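Local structure of tyrosine-protein kinase receptor torso (Bombyx mori, 5AOQ) at residues N156-I164 with I173-T181; D186-I194 with A203-F213. The protein binds the dimeric neurohormone PTTH through the second fibronectin type III domain of its extracellular part and stimulates MAPK signalling, taking part in the initiation of metamorphosis, probably by inducing ecdysone. One frame throughout, in Å; residues are numbered along the deposited sequence.

Both contacts lie within the second fibronectin type III domain of the Torso ectodomain, the one that binds PTTH, and their centres are about 11 Å apart. They follow in series along the chain: the hairpin of contact 1, strands 159-167 and 171-179, closes before that of contact 2, strands 189-195 and 198-205, begins. Each hairpin belongs to a different sheet of the beta sandwich. Strand 212-218, entered at the end of contact 2, joins the sheet of contact 1 beside strand 171-179, with a probable hydrogen bond from Phe177 N to Phe213 O. Contact 1 carries a glycan, whereas contact 2 holds two residues implicated in PTTH binding.

Contact 1 of 2, residues N156-I164 with I173-T181; sequences NVTQEFKYI and INGKFVWNT. With NAG (2-acetamido-2-deoxy-beta-D-glucopyranose), chain E.
Lys162 and Lys176 exchange a pair of backbone hydrogen bonds, Lys162 N to Lys176 O and Lys176 N to Lys162 O, both 2.8 Å. Similar pairs join Glu160 with Val178 and Ile164 with Asn174, knitting a regular antiparallel hairpin ladder. Beyond the strand ends a side chain takes over: Asn180 OD1 accepts a nearly straight bond from Thr158 N at 3.0 Å, the donor tilted 19° from the amide's carbonyl plane. The same oxygen receives a weak second bond from Thr158 OG1 at 3.1 Å. Both engage the oxygen of a glycosylated amide, since Asn180 ND2 is linked covalently to C1 of an N-acetylglucosamine. The sugar packs against residues 156-158, its acetamide methyl C8 3.7 Å from Val157 CG1.

Gln159, Phe161, Tyr163, Phe177 and Trp179 line one face of the hairpin. Val157 lies alongside Trp179, with CB 3.7 Å from indole CD1. Phe177 sends its CG anti to its own carbonyl carbon (chi1 -62°), and this swings the ring nearer strand 159-164, where CD2 lies 3.6 Å from Phe161 CB and CZ approaches Tyr163 CE1. An alanine at Phe177 is likely to open a gap beside Phe161 CB and leave the Tyr163 ring without this aromatic neighbour. Gly175, paired with Tyr163, has no side chain to meet the ring, and Tyr163 CD1 lies 3.7 Å from Gly175 CA.

The Phe177 and Trp179 rings each meet another ring edge-to-face, that of Tyr239 and that of Phe189 respectively, while Gln159 and Val157 rest on strand 223-230. Strand 171-179 is the middle strand of its sheet, paired with strand 159-167 and, through backbone bonds of Phe177 with Phe213 and Ile173 with Leu218, with strand 212-218; its aromatic face packs into the domain core.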
loop_
_atom_site.group_PDB
_atom_site.type_symbol
_atom_site.label_atom_id
_atom_site.label_comp_id
_atom_site.label_asym_id
_atom_site.label_seq_id
_atom_site.Cartn_x
_atom_site.Cartn_y
_atom_site.Cartn_z
ATOM N N ASN A 156 2.898 -29.039 16.756
ATOM C CA ASN A 156 3.979 -28.084 16.525
ATOM C C ASN A 156 5.116 -28.659 15.683
ATOM O O ASN A 156 5.759 -29.625 16.080
ATOM C CB ASN A 156 4.540 -27.598 17.862
ATOM C CG ASN A 156 5.406 -26.360 17.719
ATOM O OD1 ASN A 156 6.254 -26.280 16.831
ATOM N ND2 ASN A 156 5.200 -25.389 18.601
ATOM N N VAL A 157 5.380 -28.042 14.535
ATOM C CA VAL A 157 6.409 -28.534 13.624
ATOM C C VAL A 157 7.812 -28.267 14.175
ATOM O O VAL A 157 8.062 -27.227 14.780
ATOM C CB VAL A 157 6.281 -27.887 12.220
ATOM C CG1 VAL A 157 5.002 -28.335 11.529
ATOM C CG2 VAL A 157 6.356 -26.362 12.301
ATOM N N THR A 158 8.713 -29.226 13.977
ATOM C CA THR A 158 10.096 -29.113 14.442
ATOM C C THR A 158 11.022 -29.026 13.236
ATOM O O THR A 158 10.967 -29.863 12.333
ATOM C CB THR A 158 10.510 -30.295 15.335
ATOM O OG1 THR A 158 10.310 -31.529 14.633
ATOM C CG2 THR A 158 9.694 -30.300 16.622
ATOM N N GLN A 159 11.874 -28.008 13.236
ATOM C CA GLN A 159 12.605 -27.604 12.041
ATOM C C GLN A 159 14.095 -27.917 12.113
ATOM O O GLN A 159 14.755 -27.619 13.109
ATOM C CB GLN A 159 12.420 -26.103 11.812
ATOM C CG GLN A 159 11.019 -25.601 12.123
ATOM C CD GLN A 159 10.899 -24.098 12.003
ATOM O OE1 GLN A 159 11.853 -23.413 11.636
ATOM N NE2 GLN A 159 9.722 -23.573 12.325
ATOM N N GLU A 160 14.611 -28.523 11.048
ATOM C CA GLU A 160 16.047 -28.688 10.880
ATOM C C GLU A 160 16.495 -27.751 9.767
ATOM O O GLU A 160 15.697 -27.363 8.912
ATOM C CB GLU A 160 16.410 -30.140 10.558
ATOM C CG GLU A 160 16.029 -30.602 9.160
ATOM C CD GLU A 160 16.400 -32.053 8.907
ATOM O OE1 GLU A 160 16.523 -32.817 9.888
ATOM O OE2 GLU A 160 16.572 -32.427 7.728
ATOM N N PHE A 161 17.771 -27.392 9.782
ATOM C CA PHE A 161 18.300 -26.412 8.844
ATOM C C PHE A 161 19.762 -26.677 8.520
ATOM O O PHE A 161 20.506 -27.205 9.346
ATOM C CB PHE A 161 18.132 -25.010 9.425
ATOM C CG PHE A 161 18.409 -24.937 10.897
ATOM C CD1 PHE A 161 19.693 -24.732 11.364
ATOM C CD2 PHE A 161 17.384 -25.091 11.816
ATOM C CE1 PHE A 161 19.952 -24.671 12.719
ATOM C CE2 PHE A 161 17.639 -25.035 13.171
ATOM C CZ PHE A 161 18.922 -24.823 13.624
ATOM N N LYS A 162 20.163 -26.301 7.309
ATOM C CA LYS A 162 21.546 -26.446 6.872
ATOM C C LYS A 162 22.005 -25.170 6.185
ATOM O O LYS A 162 21.198 -24.456 5.585
ATOM C CB LYS A 162 21.699 -27.639 5.928
ATOM C CG LYS A 162 21.477 -28.988 6.590
ATOM C CD LYS A 162 21.622 -30.122 5.587
ATOM C CE LYS A 162 21.525 -31.480 6.263
ATOM N NZ LYS A 162 21.576 -32.600 5.282
ATOM N N TYR A 163 23.301 -24.888 6.278
ATOM C CA TYR A 163 23.869 -23.684 5.689
ATOM C C TYR A 163 25.034 -24.018 4.777
ATOM O O TYR A 163 25.719 -25.024 4.962
ATOM C CB TYR A 163 24.327 -22.726 6.786
ATOM C CG TYR A 163 23.260 -22.469 7.818
ATOM C CD1 TYR A 163 22.318 -21.468 7.636
ATOM C CD2 TYR A 163 23.186 -23.238 8.970
ATOM C CE1 TYR A 163 21.337 -21.236 8.575
ATOM C CE2 TYR A 163 22.210 -23.012 9.914
ATOM C CZ TYR A 163 21.288 -22.011 9.712
ATOM O OH TYR A 163 20.311 -21.784 10.651
ATOM N N ILE A 164 25.248 -23.158 3.787
ATOM C CA ILE A 164 26.376 -23.294 2.883
ATOM C C ILE A 164 26.961 -21.916 2.612
ATOM O O ILE A 164 26.257 -20.996 2.181
ATOM C CB ILE A 164 25.964 -23.972 1.558
ATOM C CG1 ILE A 164 25.424 -25.378 1.840
ATOM C CG2 ILE A 164 27.149 -24.031 0.595
ATOM C CD1 ILE A 164 24.912 -26.117 0.622
ATOM N N ILE A 173 26.354 -16.401 2.697
ATOM C CA ILE A 173 25.753 -17.593 3.294
ATOM C C ILE A 173 24.348 -17.864 2.762
ATOM O O ILE A 173 23.485 -16.985 2.788
ATOM C CB ILE A 173 25.661 -17.468 4.834
ATOM C CG1 ILE A 173 27.018 -17.086 5.436
ATOM C CG2 ILE A 173 25.141 -18.766 5.450
ATOM C CD1 ILE A 173 28.098 -18.122 5.234
ATOM N N ASN A 174 24.133 -19.086 2.278
ATOM C CA ASN A 174 22.798 -19.548 1.895
ATOM C C ASN A 174 22.317 -20.625 2.864
ATOM O O ASN A 174 23.057 -21.557 3.179
ATOM C CB ASN A 174 22.795 -20.090 0.463
ATOM C CG ASN A 174 22.807 -18.988 -0.584
ATOM O OD1 ASN A 174 22.394 -17.858 -0.323
ATOM N ND2 ASN A 174 23.278 -19.318 -1.780
ATOM N N GLY A 175 21.080 -20.489 3.334
ATOM C CA GLY A 175 20.537 -21.386 4.342
ATOM C C GLY A 175 19.240 -22.050 3.919
ATOM O O GLY A 175 18.274 -21.376 3.561
ATOM N N LYS A 176 19.223 -23.380 3.974
ATOM C CA LYS A 176 18.047 -24.164 3.607
ATOM C C LYS A 176 17.379 -24.753 4.846
ATOM O O LYS A 176 18.054 -25.264 5.742
ATOM C CB LYS A 176 18.430 -25.277 2.630
ATOM C CG LYS A 176 17.241 -26.063 2.092
ATOM C CD LYS A 176 17.656 -27.086 1.043
ATOM C CE LYS A 176 18.129 -26.424 -0.245
ATOM N NZ LYS A 176 18.433 -27.421 -1.307
ATOM N N PHE A 177 16.051 -24.682 4.880
ATOM C CA PHE A 177 15.265 -25.066 6.051
ATOM C C PHE A 177 14.236 -26.135 5.702
ATOM O O PHE A 177 13.627 -26.098 4.630
ATOM C CB PHE A 177 14.559 -23.844 6.641
ATOM C CG PHE A 177 15.497 -22.773 7.124
ATOM C CD1 PHE A 177 16.209 -21.998 6.222
ATOM C CD2 PHE A 177 15.657 -22.532 8.477
ATOM C CE1 PHE A 177 17.069 -21.015 6.661
ATOM C CE2 PHE A 177 16.516 -21.546 8.922
ATOM C CZ PHE A 177 17.223 -20.787 8.011
ATOM N N VAL A 178 14.047 -27.082 6.618
ATOM C CA VAL A 178 13.096 -28.175 6.433
ATOM C C VAL A 178 12.468 -28.537 7.779
ATOM O O VAL A 178 13.072 -28.320 8.829
ATOM C CB VAL A 178 13.778 -29.421 5.815
ATOM C CG1 VAL A 178 12.793 -30.576 5.670
ATOM C CG2 VAL A 178 14.396 -29.083 4.464
ATOM N N TRP A 179 11.255 -29.084 7.749
ATOM C CA TRP A 179 10.586 -29.524 8.970
ATOM C C TRP A 179 9.672 -30.718 8.712
ATOM O O TRP A 179 9.258 -30.960 7.578
ATOM C CB TRP A 179 9.794 -28.368 9.581
ATOM C CG TRP A 179 8.750 -27.792 8.669
ATOM C CD1 TRP A 179 7.409 -28.041 8.695
ATOM C CD2 TRP A 179 8.965 -26.864 7.597
ATOM N NE1 TRP A 179 6.775 -27.326 7.706
ATOM C CE2 TRP A 179 7.708 -26.597 7.018
ATOM C CE3 TRP A 179 10.096 -26.234 7.070
ATOM C CZ2 TRP A 179 7.553 -25.727 5.941
ATOM C CZ3 TRP A 179 9.939 -25.373 5.998
ATOM C CH2 TRP A 179 8.677 -25.129 5.446
ATOM N N ASN A 180 9.360 -31.463 9.771
ATOM C CA ASN A 180 8.546 -32.668 9.643
ATOM C C ASN A 180 7.068 -32.366 9.442
ATOM O O ASN A 180 6.568 -31.322 9.862
ATOM C CB ASN A 180 8.730 -33.576 10.865
ATOM C CG ASN A 180 8.251 -32.941 12.166
ATOM O OD1 ASN A 180 8.237 -31.718 12.309
ATOM N ND2 ASN A 180 7.861 -33.789 13.127
ATOM N N THR A 181 6.385 -33.300 8.787
ATOM C CA THR A 181 4.968 -33.168 8.475
ATOM C C THR A 181 4.157 -34.180 9.270
ATOM O O THR A 181 4.664 -35.231 9.661
ATOM C CB THR A 181 4.698 -33.379 6.974
ATOM O OG1 THR A 181 4.924 -34.752 6.631
ATOM C CG2 THR A 181 5.603 -32.490 6.133
HETATM C C1 NAG E . 7.417 -33.382 14.442
HETATM C C2 NAG E . 5.911 -33.339 14.695
HETATM C C3 NAG E . 5.626 -32.882 16.127
HETATM C C4 NAG E . 6.435 -33.686 17.142
HETATM C C5 NAG E . 7.906 -33.762 16.739
HETATM C C6 NAG E . 8.714 -34.704 17.603
HETATM C C7 NAG E . 4.460 -32.876 12.757
HETATM C C8 NAG E . 3.864 -31.807 11.889
HETATM N N2 NAG E . 5.251 -32.447 13.744
HETATM O O3 NAG E . 4.236 -33.019 16.399
HETATM O O4 NAG E . 6.378 -33.034 18.407
HETATM O O5 NAG E . 8.024 -34.236 15.391
HETATM O O6 NAG E . 7.911 -35.364 18.571
HETATM O O7 NAG E . 4.242 -34.066 12.562
#

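Contact 2 of 2, residues D186-I194 with A203-F213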
loop_
_atom_site.group_PDB
_atom_site.type_symbol
_atom_site.label_atom_id
_atom_site.label_comp_id
_atom_site.label_asym_id
_atom_site.label_seq_id
_atom_site.Cartn_x
_atom_site.Cartn_y
_atom_site.Cartn_z
ATOM N N ASP A 186 -2.863 -33.488 3.099
ATOM C CA ASP A 186 -3.311 -32.157 2.705
ATOM C C ASP A 186 -2.741 -31.062 3.606
ATOM O O ASP A 186 -3.392 -30.643 4.565
ATOM C CB ASP A 186 -4.840 -32.097 2.729
ATOM C CG ASP A 186 -5.480 -33.005 1.693
ATOM O OD1 ASP A 186 -4.884 -33.195 0.612
ATOM O OD2 ASP A 186 -6.582 -33.526 1.962
ATOM N N LEU A 187 -1.534 -30.598 3.290
ATOM C CA LEU A 187 -0.879 -29.553 4.078
ATOM C C LEU A 187 -0.154 -28.521 3.216
ATOM O O LEU A 187 0.757 -28.857 2.458
ATOM C CB LEU A 187 0.116 -30.174 5.062
ATOM C CG LEU A 187 -0.408 -30.489 6.467
ATOM C CD1 LEU A 187 -1.027 -31.879 6.542
ATOM C CD2 LEU A 187 0.706 -30.342 7.492
ATOM N N CYS A 188 -0.574 -27.264 3.346
ATOM C CA CYS A 188 0.130 -26.126 2.762
ATOM C C CYS A 188 0.810 -25.351 3.885
ATOM O O CYS A 188 0.536 -25.609 5.059
ATOM C CB CYS A 188 -0.833 -25.222 1.992
ATOM S SG CYS A 188 -1.724 -26.038 0.647
ATOM N N PHE A 189 1.690 -24.409 3.545
ATOM C CA PHE A 189 2.401 -23.646 4.577
ATOM C C PHE A 189 2.672 -22.189 4.199
ATOM O O PHE A 189 2.708 -21.833 3.020
ATOM C CB PHE A 189 3.730 -24.333 4.910
ATOM C CG PHE A 189 3.578 -25.749 5.391
ATOM C CD1 PHE A 189 3.121 -26.017 6.671
ATOM C CD2 PHE A 189 3.884 -26.811 4.559
ATOM C CE1 PHE A 189 2.978 -27.320 7.112
ATOM C CE2 PHE A 189 3.744 -28.115 4.994
ATOM C CZ PHE A 189 3.290 -28.370 6.271
ATOM N N ASP A 190 2.865 -21.361 5.226
ATOM C CA ASP A 190 3.266 -19.963 5.065
ATOM C C ASP A 190 4.501 -19.664 5.912
ATOM O O ASP A 190 4.490 -19.867 7.126
ATOM C CB ASP A 190 2.127 -19.020 5.453
ATOM C CG ASP A 190 0.991 -19.042 4.457
ATOM O OD1 ASP A 190 0.174 -19.985 4.503
ATOM O OD2 ASP A 190 0.914 -18.117 3.621
ATOM N N ILE A 191 5.554 -19.169 5.268
ATOM C CA ILE A 191 6.849 -19.003 5.920
ATOM C C ILE A 191 7.268 -17.543 6.012
ATOM O O ILE A 191 7.133 -16.785 5.047
ATOM C CB ILE A 191 7.958 -19.770 5.167
ATOM C CG1 ILE A 191 7.568 -21.236 4.982
ATOM C CG2 ILE A 191 9.296 -19.643 5.894
ATOM C CD1 ILE A 191 6.751 -21.493 3.732
ATOM N N ALA A 192 7.777 -17.164 7.182
ATOM C CA ALA A 192 8.363 -15.843 7.383
ATOM C C ALA A 192 9.720 -15.981 8.068
ATOM O O ALA A 192 9.847 -16.718 9.038
ATOM C CB ALA A 192 7.435 -14.969 8.209
ATOM N N ASN A 193 10.730 -15.278 7.560
ATOM C CA ASN A 193 12.075 -15.350 8.128
ATOM C C ASN A 193 12.739 -13.983 8.232
ATOM O O ASN A 193 12.652 -13.166 7.311
ATOM C CB ASN A 193 12.957 -16.285 7.299
ATOM C CG ASN A 193 14.354 -16.430 7.872
ATOM O OD1 ASN A 193 14.525 -16.616 9.078
ATOM N ND2 ASN A 193 15.360 -16.344 7.011
ATOM N N ILE A 194 13.405 -13.748 9.360
ATOM C CA ILE A 194 14.091 -12.484 9.602
ATOM C C ILE A 194 15.384 -12.706 10.391
ATOM O O ILE A 194 15.482 -13.640 11.190
ATOM C CB ILE A 194 13.171 -11.494 10.361
ATOM C CG1 ILE A 194 13.842 -10.128 10.543
ATOM C CG2 ILE A 194 12.762 -12.070 11.713
ATOM C CD1 ILE A 194 14.159 -9.411 9.247
ATOM N N ALA A 203 7.436 -16.324 2.268
ATOM C CA ALA A 203 7.045 -17.208 1.174
ATOM C C ALA A 203 5.788 -18.003 1.507
ATOM O O ALA A 203 5.385 -18.094 2.667
ATOM C CB ALA A 203 8.186 -18.151 0.830
ATOM N N LYS A 204 5.176 -18.572 0.472
ATOM C CA LYS A 204 3.963 -19.368 0.617
ATOM C C LYS A 204 4.134 -20.716 -0.082
ATOM O O LYS A 204 4.233 -20.776 -1.308
ATOM C CB LYS A 204 2.765 -18.604 0.048
ATOM C CG LYS A 204 1.420 -19.286 0.240
ATOM C CD LYS A 204 0.305 -18.536 -0.485
ATOM C CE LYS A 204 0.110 -17.132 0.078
ATOM N NZ LYS A 204 -1.051 -16.431 -0.533
ATOM N N ILE A 205 4.165 -21.791 0.701
ATOM C CA ILE A 205 4.417 -23.128 0.168
ATOM C C ILE A 205 3.125 -23.881 -0.136
ATOM O O ILE A 205 2.329 -24.178 0.762
ATOM C CB ILE A 205 5.295 -23.967 1.135
ATOM C CG1 ILE A 205 6.749 -23.493 1.047
ATOM C CG2 ILE A 205 5.219 -25.461 0.801
ATOM C CD1 ILE A 205 7.732 -24.240 1.944
ATOM N N TRP A 206 2.939 -24.175 -1.420
ATOM C CA TRP A 206 1.836 -24.998 -1.900
ATOM C C TRP A 206 2.032 -26.428 -1.401
ATOM O O TRP A 206 3.114 -26.770 -0.932
ATOM C CB TRP A 206 1.774 -24.957 -3.430
ATOM C CG TRP A 206 1.710 -23.576 -3.994
ATOM C CD1 TRP A 206 2.740 -22.859 -4.528
ATOM C CD2 TRP A 206 0.551 -22.740 -4.081
ATOM N NE1 TRP A 206 2.294 -21.628 -4.941
ATOM C CE2 TRP A 206 0.955 -21.530 -4.678
ATOM C CE3 TRP A 206 -0.787 -22.898 -3.710
ATOM C CZ2 TRP A 206 0.066 -20.484 -4.913
ATOM C CZ3 TRP A 206 -1.666 -21.858 -3.944
ATOM C CH2 TRP A 206 -1.237 -20.667 -4.540
ATOM N N PRO A 207 0.993 -27.276 -1.500
ATOM C CA PRO A 207 1.159 -28.585 -0.859
ATOM C C PRO A 207 2.173 -29.475 -1.575
ATOM O O PRO A 207 1.993 -29.797 -2.750
ATOM C CB PRO A 207 -0.247 -29.188 -0.925
ATOM C CG PRO A 207 -0.892 -28.534 -2.085
ATOM C CD PRO A 207 -0.273 -27.178 -2.249
ATOM N N THR A 208 3.229 -29.854 -0.860
ATOM C CA THR A 208 4.263 -30.734 -1.395
ATOM C C THR A 208 4.411 -31.974 -0.525
ATOM O O THR A 208 3.880 -32.033 0.585
ATOM C CB THR A 208 5.627 -30.020 -1.483
ATOM O OG1 THR A 208 6.070 -29.665 -0.167
ATOM C CG2 THR A 208 5.525 -28.766 -2.336
ATOM N N ALA A 209 5.138 -32.964 -1.034
ATOM C CA ALA A 209 5.406 -34.180 -0.279
ATOM C C ALA A 209 6.242 -33.852 0.950
ATOM O O ALA A 209 6.006 -34.381 2.037
ATOM C CB ALA A 209 6.113 -35.204 -1.151
ATOM N N HIS A 210 7.225 -32.976 0.764
ATOM C CA HIS A 210 8.089 -32.535 1.852
ATOM C C HIS A 210 8.447 -31.061 1.656
ATOM O O HIS A 210 9.130 -30.713 0.693
ATOM C CB HIS A 210 9.353 -33.392 1.918
ATOM C CG HIS A 210 9.080 -34.864 1.921
ATOM N ND1 HIS A 210 8.612 -35.530 3.033
ATOM C CD2 HIS A 210 9.197 -35.796 0.946
ATOM C CE1 HIS A 210 8.458 -36.810 2.745
ATOM N NE2 HIS A 210 8.807 -36.998 1.484
ATOM N N PRO A 211 7.988 -30.187 2.569
ATOM C CA PRO A 211 8.234 -28.754 2.388
ATOM C C PRO A 211 9.686 -28.365 2.631
ATOM O O PRO A 211 10.375 -29.004 3.427
ATOM C CB PRO A 211 7.319 -28.111 3.431
ATOM C CG PRO A 211 7.223 -29.127 4.507
ATOM C CD PRO A 211 7.242 -30.459 3.811
ATOM N N SER A 212 10.136 -27.320 1.946
ATOM C CA SER A 212 11.498 -26.824 2.097
ATOM C C SER A 212 11.524 -25.328 1.836
ATOM O O SER A 212 10.796 -24.832 0.977
ATOM C CB SER A 212 12.447 -27.546 1.139
ATOM O OG SER A 212 12.069 -27.324 -0.208
ATOM N N PHE A 213 12.367 -24.616 2.577
ATOM C CA PHE A 213 12.455 -23.167 2.444
ATOM C C PHE A 213 13.900 -22.705 2.337
ATOM O O PHE A 213 14.710 -22.968 3.222
ATOM C CB PHE A 213 11.773 -22.486 3.630
ATOM C CG PHE A 213 11.792 -20.988 3.559
ATOM C CD1 PHE A 213 11.029 -20.318 2.619
ATOM C CD2 PHE A 213 12.564 -20.248 4.435
ATOM C CE1 PHE A 213 11.041 -18.938 2.550
ATOM C CE2 PHE A 213 12.577 -18.867 4.374
ATOM C CZ PHE A 213 11.816 -18.213 3.428
#
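Ile191 sets its CG2 methyl squarely over one face of the Phe213 ring, 3.5 Å from the centroid and only 5° off the ring normal, a CH-pi contact in which the two side chains run antiparallel past one another. The methyl stands anti to the backbone N, while the CG1 branch (chi1 -54°) carries CD1 against Ile205 CG1. One isoleucine therefore touches both an aromatic ring and a second branched side chain. Asn193 CB also approaches the ring, 3.9 Å from Phe213 CE2.

Phe189, on the same side of its strand as Ile191, crosses Pro211 at a slant, its CE2 3.7 Å from Pro211 CG, and takes Ile205 CG2 at its ring edge. Beneath these side chains runs an antiparallel hairpin, with reciprocal backbone bonds between Phe189 and Ile205 and between Ile191 and Ala203. Its inward side meets Phe213, whose strand 212-218 belongs to the other sheet, so the contact spans the two layers of the fibronectin type III sandwich. Trp179 of that other sheet packs on Ile191, Ile205 and Pro211.

Asp190 and Lys204, both implicated in PTTH binding, lie on the opposite face, where the two chains extend in parallel. Asp190 OD2 touches the aliphatic part of the lysine, 3.6 Å from Lys204 CG, but stays 4.9 Å from Lys204 NZ, with the charged atoms not in contact. Their charges are instead met by the first domain: Asp190 OD1 forms a salt bridge with Arg73, and Lys204 NZ one with Glu109, besides a long, weak ion pair with Glu28 of the PTTH chain. At the hairpin's open end, Cys188 SG, disulfide-bonded to Cys66, lies 3.4 Å from Pro207 CD.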